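Local coordinates for protein possible prolidase (Bifidobacterium longum NCC2705, PDB 2P9B) that is a putative prolidase of the amidohydrolase family that probably hydrolyses carbon-nitrogen bonds, its true substrate remaining unestablished, at residues G209-Q214 with D313-N318; P293-G298 with G324-G329; P300-G305 with N318-V323. All blocks are in the same frame, centred on the assembly; numbering follows the deposited sequence.

Interaction 1 (G209-Q214 with D313-N318); sequences GVTDAQ and DIQLEN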
loop_
_atom_site.group_PDB
_atom_site.type_symbol
_atom_site.label_atom_id
_atom_site.label_comp_id
_atom_site.label_asym_id
_atom_site.label_seq_id
_atom_site.Cartn_x
_atom_site.Cartn_y
_atom_site.Cartn_z
ATOM N N GLY A 209 3.478 17.884 -6.357
ATOM C CA GLY A 209 2.303 17.191 -5.847
ATOM C C GLY A 209 0.980 17.467 -6.544
ATOM O O GLY A 209 0.932 18.137 -7.576
ATOM N N VAL A 210 -0.097 16.944 -5.964
ATOM C CA VAL A 210 -1.447 17.105 -6.505
ATOM C C VAL A 210 -1.876 18.562 -6.669
ATOM O O VAL A 210 -2.622 18.895 -7.592
ATOM C CB VAL A 210 -2.492 16.391 -5.611
ATOM C CG1 VAL A 210 -3.902 16.705 -6.095
ATOM C CG2 VAL A 210 -2.257 14.888 -5.634
ATOM N N THR A 211 -1.412 19.432 -5.778
ATOM C CA THR A 211 -1.774 20.845 -5.846
ATOM C C THR A 211 -0.843 21.651 -6.745
ATOM O O THR A 211 -0.956 22.874 -6.825
ATOM C CB THR A 211 -1.777 21.484 -4.444
ATOM O OG1 THR A 211 -0.479 21.350 -3.856
ATOM C CG2 THR A 211 -2.812 20.803 -3.555
ATOM N N ASP A 212 0.069 20.964 -7.427
ATOM C CA ASP A 212 1.007 21.627 -8.322
ATOM C C ASP A 212 0.604 21.453 -9.781
ATOM O O ASP A 212 -0.191 20.578 -10.122
ATOM C CB ASP A 212 2.427 21.081 -8.126
ATOM C CG ASP A 212 3.011 21.435 -6.770
ATOM O OD1 ASP A 212 2.938 22.621 -6.382
ATOM O OD2 ASP A 212 3.552 20.531 -6.100
ATOM N N ALA A 213 1.159 22.297 -10.639
ATOM C CA ALA A 213 0.860 22.235 -12.061
ATOM C C ALA A 213 1.461 20.974 -12.661
ATOM O O ALA A 213 2.405 20.403 -12.116
ATOM C CB ALA A 213 1.421 23.459 -12.764
ATOM N N GLN A 214 0.893 20.534 -13.777
ATOM C CA GLN A 214 1.404 19.372 -14.480
ATOM C C GLN A 214 2.419 19.959 -15.443
ATOM O O GLN A 214 2.063 20.618 -16.418
ATOM C CB GLN A 214 0.278 18.660 -15.224
ATOM C CG GLN A 214 -0.769 18.096 -14.285
ATOM C CD GLN A 214 -1.892 17.389 -15.008
ATOM O OE1 GLN A 214 -2.621 17.995 -15.795
ATOM N NE2 GLN A 214 -2.041 16.096 -14.744
ATOM N N ASP A 313 -7.111 28.983 -4.547
ATOM C CA ASP A 313 -7.861 28.740 -5.769
ATOM C C ASP A 313 -6.996 28.084 -6.842
ATOM O O ASP A 313 -7.456 27.192 -7.551
ATOM C CB ASP A 313 -8.449 30.049 -6.309
ATOM C CG ASP A 313 -9.492 30.647 -5.382
ATOM O OD1 ASP A 313 -10.447 29.927 -5.012
ATOM O OD2 ASP A 313 -9.361 31.836 -5.025
ATOM N N ILE A 314 -5.746 28.519 -6.973
ATOM C CA ILE A 314 -4.882 27.920 -7.981
ATOM C C ILE A 314 -4.572 26.474 -7.609
ATOM O O ILE A 314 -4.486 25.609 -8.481
ATOM C CB ILE A 314 -3.557 28.700 -8.159
ATOM C CG1 ILE A 314 -2.760 28.708 -6.858
ATOM C CG2 ILE A 314 -3.852 30.120 -8.608
ATOM C CD1 ILE A 314 -1.399 29.368 -6.993
ATOM N N GLN A 315 -4.416 26.211 -6.316
ATOM C CA GLN A 315 -4.135 24.856 -5.857
ATOM C C GLN A 315 -5.338 23.956 -6.110
ATOM O O GLN A 315 -5.178 22.779 -6.427
ATOM C CB GLN A 315 -3.793 24.842 -4.367
ATOM C CG GLN A 315 -2.476 25.507 -4.025
ATOM C CD GLN A 315 -2.116 25.353 -2.562
ATOM O OE1 GLN A 315 -2.902 25.696 -1.678
ATOM N NE2 GLN A 315 -0.920 24.833 -2.298
ATOM N N LEU A 316 -6.539 24.511 -5.963
ATOM C CA LEU A 316 -7.758 23.743 -6.192
ATOM C C LEU A 316 -7.858 23.397 -7.671
ATOM O O LEU A 316 -8.178 22.265 -8.033
ATOM C CB LEU A 316 -8.998 24.542 -5.766
ATOM C CG LEU A 316 -10.351 23.887 -6.071
ATOM C CD1 LEU A 316 -10.476 22.555 -5.334
ATOM C CD2 LEU A 316 -11.476 24.826 -5.665
ATOM N N GLU A 317 -7.582 24.381 -8.523
ATOM C CA GLU A 317 -7.629 24.169 -9.964
ATOM C C GLU A 317 -6.588 23.122 -10.348
ATOM O O GLU A 317 -6.866 22.218 -11.136
ATOM C CB GLU A 317 -7.356 25.482 -10.701
ATOM C CG GLU A 317 -7.354 25.377 -12.223
ATOM C CD GLU A 317 -8.629 24.770 -12.773
ATOM O OE1 GLU A 317 -9.706 25.022 -12.192
ATOM O OE2 GLU A 317 -8.560 24.051 -13.796
ATOM N N ASN A 318 -5.388 23.244 -9.785
ATOM C CA ASN A 318 -4.328 22.282 -10.073
ATOM C C ASN A 318 -4.784 20.887 -9.650
ATOM O O ASN A 318 -4.642 19.921 -10.398
ATOM C CB ASN A 318 -3.038 22.648 -9.327
ATOM C CG ASN A 318 -2.321 23.842 -9.939
ATOM O OD1 ASN A 318 -2.455 24.119 -11.133
ATOM N ND2 ASN A 318 -1.534 24.542 -9.126
HETATM O O HOH W 1 1.122 23.818 -4.589
HETATM O O HOH W 2 -2.177 20.371 -11.960
#
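Thr211 and Gln315 bring the two backbones closest, with Thr211 CA 4.7 Å from Gln315 CA. Residues 209-214 belong to the loop after strand 202-205 of this TIM-barrel amidohydrolase, and a type I beta turn from Gly209 to Asp212 folds the loop against the first turns of helix 313-335. The turn carries its own brace: Gly209 N donates to the anti lone pair of Asp212 OD2.

Asn318 makes the direct polar link. Its CG stands anti to the carbonyl carbon (chi1 -74°), and from there the amide reaches the turn, ND2 donating to Thr211 O at 2.9 Å. The bond is somewhat bent, and the donor lies above the carbonyl plane, 42° out of it. On the other branch, OD1 faces Ala213, resting near its CA.

Thr211 and Gln315 run side by side and point the same way, Thr211 CB packing 3.9 Å from Gln315 CB. Their polar ends meet through a water, which accepts from Gln315 NE2 at 3.2 Å and donates to Asp212 OD1 at 2.8 Å. The same water bonds Thr211 OG1 and, weakly, Thr211 O, so one solvent molecule ties three side chains together at the surface. The other end of the Gln315 amide, OE1, is bound to Thr312 N, which should limit its rotation. Beside the turn, Val210 packs on Leu301 of helix 295-303 and on His266.

A second water bridges the backbones, donating to Asp212 O at 2.7 Å and to Asn318 O at 3.0 Å.

Interaction 2 (P293-G298 with G324-G329); sequences PTLSAG and GGMVSG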
loop_
_atom_site.group_PDB
_atom_site.type_symbol
_atom_site.label_atom_id
_atom_site.label_comp_id
_atom_site.label_asym_id
_atom_site.label_seq_id
_atom_site.Cartn_x
_atom_site.Cartn_y
_atom_site.Cartn_z
ATOM N N PRO A 293 -2.710 4.222 -8.009
ATOM C CA PRO A 293 -3.494 5.461 -8.111
ATOM C C PRO A 293 -3.576 6.359 -6.882
ATOM O O PRO A 293 -3.591 7.582 -7.015
ATOM C CB PRO A 293 -4.875 4.966 -8.544
ATOM C CG PRO A 293 -4.567 3.714 -9.304
ATOM C CD PRO A 293 -3.522 3.064 -8.424
ATOM N N THR A 294 -3.639 5.761 -5.697
ATOM C CA THR A 294 -3.754 6.525 -4.455
ATOM C C THR A 294 -4.868 7.571 -4.563
ATOM O O THR A 294 -4.679 8.741 -4.230
ATOM C CB THR A 294 -2.425 7.233 -4.086
ATOM O OG1 THR A 294 -2.198 8.333 -4.973
ATOM C CG2 THR A 294 -1.259 6.268 -4.206
ATOM N N LEU A 295 -6.038 7.130 -5.015
ATOM C CA LEU A 295 -7.174 8.028 -5.171
ATOM C C LEU A 295 -7.549 8.699 -3.855
ATOM O O LEU A 295 -8.008 9.839 -3.842
ATOM C CB LEU A 295 -8.381 7.272 -5.730
ATOM C CG LEU A 295 -8.154 6.652 -7.115
ATOM C CD1 LEU A 295 -9.430 5.979 -7.590
ATOM C CD2 LEU A 295 -7.727 7.731 -8.099
ATOM N N SER A 296 -7.350 7.990 -2.751
ATOM C CA SER A 296 -7.651 8.531 -1.428
ATOM C C SER A 296 -6.907 9.830 -1.131
ATOM O O SER A 296 -7.370 10.650 -0.334
ATOM C CB SER A 296 -7.290 7.513 -0.343
ATOM O OG SER A 296 -8.158 6.406 -0.355
ATOM N N ALA A 297 -5.748 10.019 -1.756
ATOM C CA ALA A 297 -4.959 11.215 -1.502
ATOM C C ALA A 297 -5.367 12.428 -2.331
ATOM O O ALA A 297 -5.223 13.561 -1.884
ATOM C CB ALA A 297 -3.475 10.918 -1.713
ATOM N N GLY A 298 -5.893 12.199 -3.527
ATOM C CA GLY A 298 -6.267 13.324 -4.363
ATOM C C GLY A 298 -7.698 13.812 -4.258
ATOM O O GLY A 298 -7.947 15.022 -4.238
ATOM N N GLY A 324 -8.257 14.493 -12.007
ATOM C CA GLY A 324 -8.970 14.017 -13.175
ATOM C C GLY A 324 -8.093 13.041 -13.939
ATOM O O GLY A 324 -8.564 12.023 -14.448
ATOM N N GLY A 325 -6.806 13.362 -14.021
ATOM C CA GLY A 325 -5.866 12.496 -14.706
ATOM C C GLY A 325 -5.641 11.203 -13.940
ATOM O O GLY A 325 -5.500 10.141 -14.540
HETATM N N MSE A 326 -5.593 11.284 -12.610
HETATM C CA MSE A 326 -5.397 10.089 -11.790
HETATM C C MSE A 326 -6.572 9.137 -11.998
HETATM O O MSE A 326 -6.400 7.926 -12.160
HETATM C CB MSE A 326 -5.298 10.457 -10.298
HETATM C CG MSE A 326 -3.989 11.154 -9.875
HETATM SE SE MSE A 326 -4.066 12.054 -8.185
HETATM C CE MSE A 326 -4.853 10.667 -7.181
ATOM N N VAL A 327 -7.778 9.690 -11.991
ATOM C CA VAL A 327 -8.963 8.869 -12.167
ATOM C C VAL A 327 -9.025 8.278 -13.566
ATOM O O VAL A 327 -9.199 7.071 -13.731
ATOM C CB VAL A 327 -10.243 9.688 -11.883
ATOM C CG1 VAL A 327 -11.479 8.898 -12.288
ATOM C CG2 VAL A 327 -10.303 10.027 -10.403
ATOM N N SER A 328 -8.874 9.127 -14.576
ATOM C CA SER A 328 -8.921 8.652 -15.948
ATOM C C SER A 328 -7.827 7.612 -16.199
ATOM O O SER A 328 -8.084 6.570 -16.799
ATOM C CB SER A 328 -8.765 9.828 -16.915
ATOM O OG SER A 328 -8.956 9.400 -18.255
ATOM N N GLY A 329 -6.614 7.892 -15.725
ATOM C CA GLY A 329 -5.515 6.963 -15.914
ATOM C C GLY A 329 -5.729 5.614 -15.246
ATOM O O GLY A 329 -5.325 4.587 -15.777
#
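Met326, modelled as selenomethionine, pushes its CE methyl into the bend at Pro293 and Thr294, where the chain leaves barrel strand 290-292 and enters helix 295-303. The contact sets helix 313-335 against the link between that strand and helix 295-303, inside the TIM-barrel fold of the amidohydrolases.

The closest approaches are of methyl to carbonyl. Met326 CE lies 3.3 Å from Pro293 O and 3.5 Å from Thr294 O, a polar landing for a carbon tip. The bend of the Met326 chain at chi3 (48°) turns CE toward the two oxygens, which lie on one side of it. Gly298 comes beside the methyl, with its N 4.1 Å from Met326 CE; a CB on Gly298 would point at the methyl and clash.

Among hydrogen bonds, Thr294 OG1 donates to Pro293 O at 2.6 Å, from above the carbonyl plane, so the oxygen that meets the methyl is also held by a hydroxyl. At Thr294 an alanine would probably leave Pro293 O without its hydroxyl donor. Leu295 N and Ser296 OG both bond to the carboxylate of Glu359, near where helix 295-303 begins. Thr294 also touches His266, and Ala297 touches Asp345, one of the residues facing a possible empty metal site, so the bend lies close to what may be the catalytic centre.

The apolar contacts come from Leu295, whose CD2 is 4.2 Å from Met326 CE. Tyr366 of helix 356-367 packs on both Leu295 and Val327. Those two side chains cross at about a right angle, Leu295 CD2 meeting Val327 CG2 at 4.1 Å.

Interaction 3 (P300-G305 with N318-V323); sequences PLTLLG and NSKNVV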
loop_
_atom_site.group_PDB
_atom_site.type_symbol
_atom_site.label_atom_id
_atom_site.label_comp_id
_atom_site.label_asym_id
_atom_site.label_seq_id
_atom_site.Cartn_x
_atom_site.Cartn_y
_atom_site.Cartn_z
ATOM N N PRO A 300 -9.942 14.070 -1.805
ATOM C CA PRO A 300 -10.358 14.988 -0.739
ATOM C C PRO A 300 -10.189 16.457 -1.120
ATOM O O PRO A 300 -11.030 17.296 -0.796
ATOM C CB PRO A 300 -9.455 14.592 0.425
ATOM C CG PRO A 300 -9.277 13.119 0.209
ATOM C CD PRO A 300 -9.036 13.032 -1.279
ATOM N N LEU A 301 -9.098 16.761 -1.815
ATOM C CA LEU A 301 -8.808 18.130 -2.223
ATOM C C LEU A 301 -9.809 18.698 -3.221
ATOM O O LEU A 301 -9.955 19.915 -3.325
ATOM C CB LEU A 301 -7.403 18.209 -2.818
ATOM C CG LEU A 301 -6.268 17.833 -1.865
ATOM C CD1 LEU A 301 -4.956 17.812 -2.624
ATOM C CD2 LEU A 301 -6.213 18.823 -0.708
ATOM N N THR A 302 -10.492 17.827 -3.959
ATOM C CA THR A 302 -11.464 18.285 -4.950
ATOM C C THR A 302 -12.915 18.139 -4.497
ATOM O O THR A 302 -13.804 18.788 -5.046
ATOM C CB THR A 302 -11.302 17.529 -6.292
ATOM O OG1 THR A 302 -11.613 16.140 -6.105
ATOM C CG2 THR A 302 -9.879 17.664 -6.812
ATOM N N LEU A 303 -13.157 17.295 -3.496
ATOM C CA LEU A 303 -14.515 17.077 -3.006
ATOM C C LEU A 303 -14.868 17.922 -1.786
ATOM O O LEU A 303 -16.039 18.208 -1.543
ATOM C CB LEU A 303 -14.727 15.599 -2.673
ATOM C CG LEU A 303 -14.577 14.598 -3.820
ATOM C CD1 LEU A 303 -14.676 13.186 -3.269
ATOM C CD2 LEU A 303 -15.652 14.838 -4.874
ATOM N N LEU A 304 -13.859 18.312 -1.017
ATOM C CA LEU A 304 -14.082 19.125 0.174
ATOM C C LEU A 304 -13.917 20.605 -0.169
ATOM O O LEU A 304 -13.138 20.958 -1.053
ATOM C CB LEU A 304 -13.090 18.730 1.271
ATOM C CG LEU A 304 -13.175 17.292 1.797
ATOM C CD1 LEU A 304 -11.986 17.006 2.702
ATOM C CD2 LEU A 304 -14.483 17.092 2.548
ATOM N N GLY A 305 -14.653 21.465 0.529
ATOM C CA GLY A 305 -14.554 22.890 0.271
ATOM C C GLY A 305 -13.221 23.450 0.729
ATOM O O GLY A 305 -12.582 22.887 1.614
ATOM N N ASN A 318 -5.388 23.244 -9.785
ATOM C CA ASN A 318 -4.328 22.282 -10.073
ATOM C C ASN A 318 -4.784 20.887 -9.650
ATOM O O ASN A 318 -4.642 19.921 -10.398
ATOM C CB ASN A 318 -3.038 22.648 -9.327
ATOM C CG ASN A 318 -2.321 23.842 -9.939
ATOM O OD1 ASN A 318 -2.455 24.119 -11.133
ATOM N ND2 ASN A 318 -1.534 24.542 -9.126
ATOM N N SER A 319 -5.340 20.800 -8.445
ATOM C CA SER A 319 -5.826 19.543 -7.898
ATOM C C SER A 319 -6.883 18.896 -8.787
ATOM O O SER A 319 -6.839 17.690 -9.034
ATOM C CB SER A 319 -6.392 19.773 -6.494
ATOM O OG SER A 319 -5.374 20.203 -5.608
ATOM N N LYS A 320 -7.833 19.693 -9.272
ATOM C CA LYS A 320 -8.876 19.162 -10.141
ATOM C C LYS A 320 -8.264 18.567 -11.407
ATOM O O LYS A 320 -8.671 17.496 -11.851
ATOM C CB LYS A 320 -9.889 20.258 -10.518
ATOM C CG LYS A 320 -10.692 20.813 -9.345
ATOM C CD LYS A 320 -11.676 21.889 -9.807
ATOM C CE LYS A 320 -12.511 22.419 -8.648
ATOM N NZ LYS A 320 -13.305 21.338 -7.999
ATOM N N ASN A 321 -7.275 19.245 -11.984
ATOM C CA ASN A 321 -6.656 18.729 -13.202
ATOM C C ASN A 321 -5.867 17.449 -12.934
ATOM O O ASN A 321 -5.942 16.497 -13.704
ATOM C CB ASN A 321 -5.754 19.785 -13.845
ATOM C CG ASN A 321 -6.520 21.037 -14.239
ATOM O OD1 ASN A 321 -7.739 21.000 -14.419
ATOM N ND2 ASN A 321 -5.810 22.143 -14.386
ATOM N N VAL A 322 -5.120 17.423 -11.839
ATOM C CA VAL A 322 -4.343 16.238 -11.490
ATOM C C VAL A 322 -5.232 15.051 -11.121
ATOM O O VAL A 322 -4.991 13.928 -11.567
ATOM C CB VAL A 322 -3.394 16.519 -10.308
ATOM C CG1 VAL A 322 -2.901 15.197 -9.697
ATOM C CG2 VAL A 322 -2.217 17.351 -10.780
ATOM N N VAL A 323 -6.245 15.293 -10.291
ATOM C CA VAL A 323 -7.142 14.223 -9.865
ATOM C C VAL A 323 -7.914 13.642 -11.042
ATOM O O VAL A 323 -8.196 12.445 -11.076
ATOM C CB VAL A 323 -8.135 14.714 -8.784
ATOM C CG1 VAL A 323 -9.147 13.619 -8.463
ATOM C CG2 VAL A 323 -7.371 15.084 -7.521
#
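Thr302 lays its CG2 methyl over one face of the Ser319-Lys320 peptide, the flat group that matters in this contact. The methyl lies 3.8 Å from Ser319 O and is equally far from Lys320 CA, so it covers the peptide broadly and does not favour one end. At the edge of the same peptide, Ser319 O accepts the helical bond from Val323 N, and its polarity is met without help from the threonine. The nearest CA atoms across the contact are those of Thr302 and Lys320, 5.9 Å apart.

Thr302 carries most of the contact. Its OG1 sits between the backbone N and the carbonyl carbon (chi1 65°) and is bound to Leu299 O, one turn earlier; this bond should hold the rotation that turns CG2 toward helix 313-335. There Thr302 CG2 also meets Val323 CG2 tip to tip at 3.7 Å. On the solvent side the lysine runs past the threonine, with Lys320 CG 4.1 Å from Thr302 CG2. Its chain bends at chi4, bringing Lys320 NZ to 3.9 Å from Thr302 O, too far for a hydrogen bond.

Leu301 packs beside Ser319, Leu301 CD1 lying 3.8 Å from Ser319 OG. That hydroxyl is bound to Gln315 O in its own helix, so it faces the leucine with its polar need already served.

The contact joins helix 295-303 to helix 313-335 of the amidohydrolase barrel, across the short helix 306-309 that lies between them in the chain. Behind the first, Pro300 and Leu303 lean on Tyr449 of the C-terminal helix 439-449, and Pro300 also touches Phe350. Loops also meet the second helix, Thr211 at Ser319 and Gln248 at Val322.

From the N terminus, the loop at 209-214 after strand 202-205 comes first; interaction 1 joins it to the start of helix 313-335, closing a span of 98 residues. The chain then passes strand 290-292 into helix 295-303; residues 293-298, at its start, open interaction 2, and 300-305, at its end, open interaction 3. Interaction 3 closes 12 residues at 318-323 and lies within the 25 that interaction 2 closes at 324-329. Interaction 1 crosses both and shares Asn318 with interaction 3. Helix 313-335 thus meets all three partners along one run. They touch each other too: Val210 CG2 packs on Met326 SE, Thr211 CG2 on Ser319 OG, and Gly298 O on Val323 CG2.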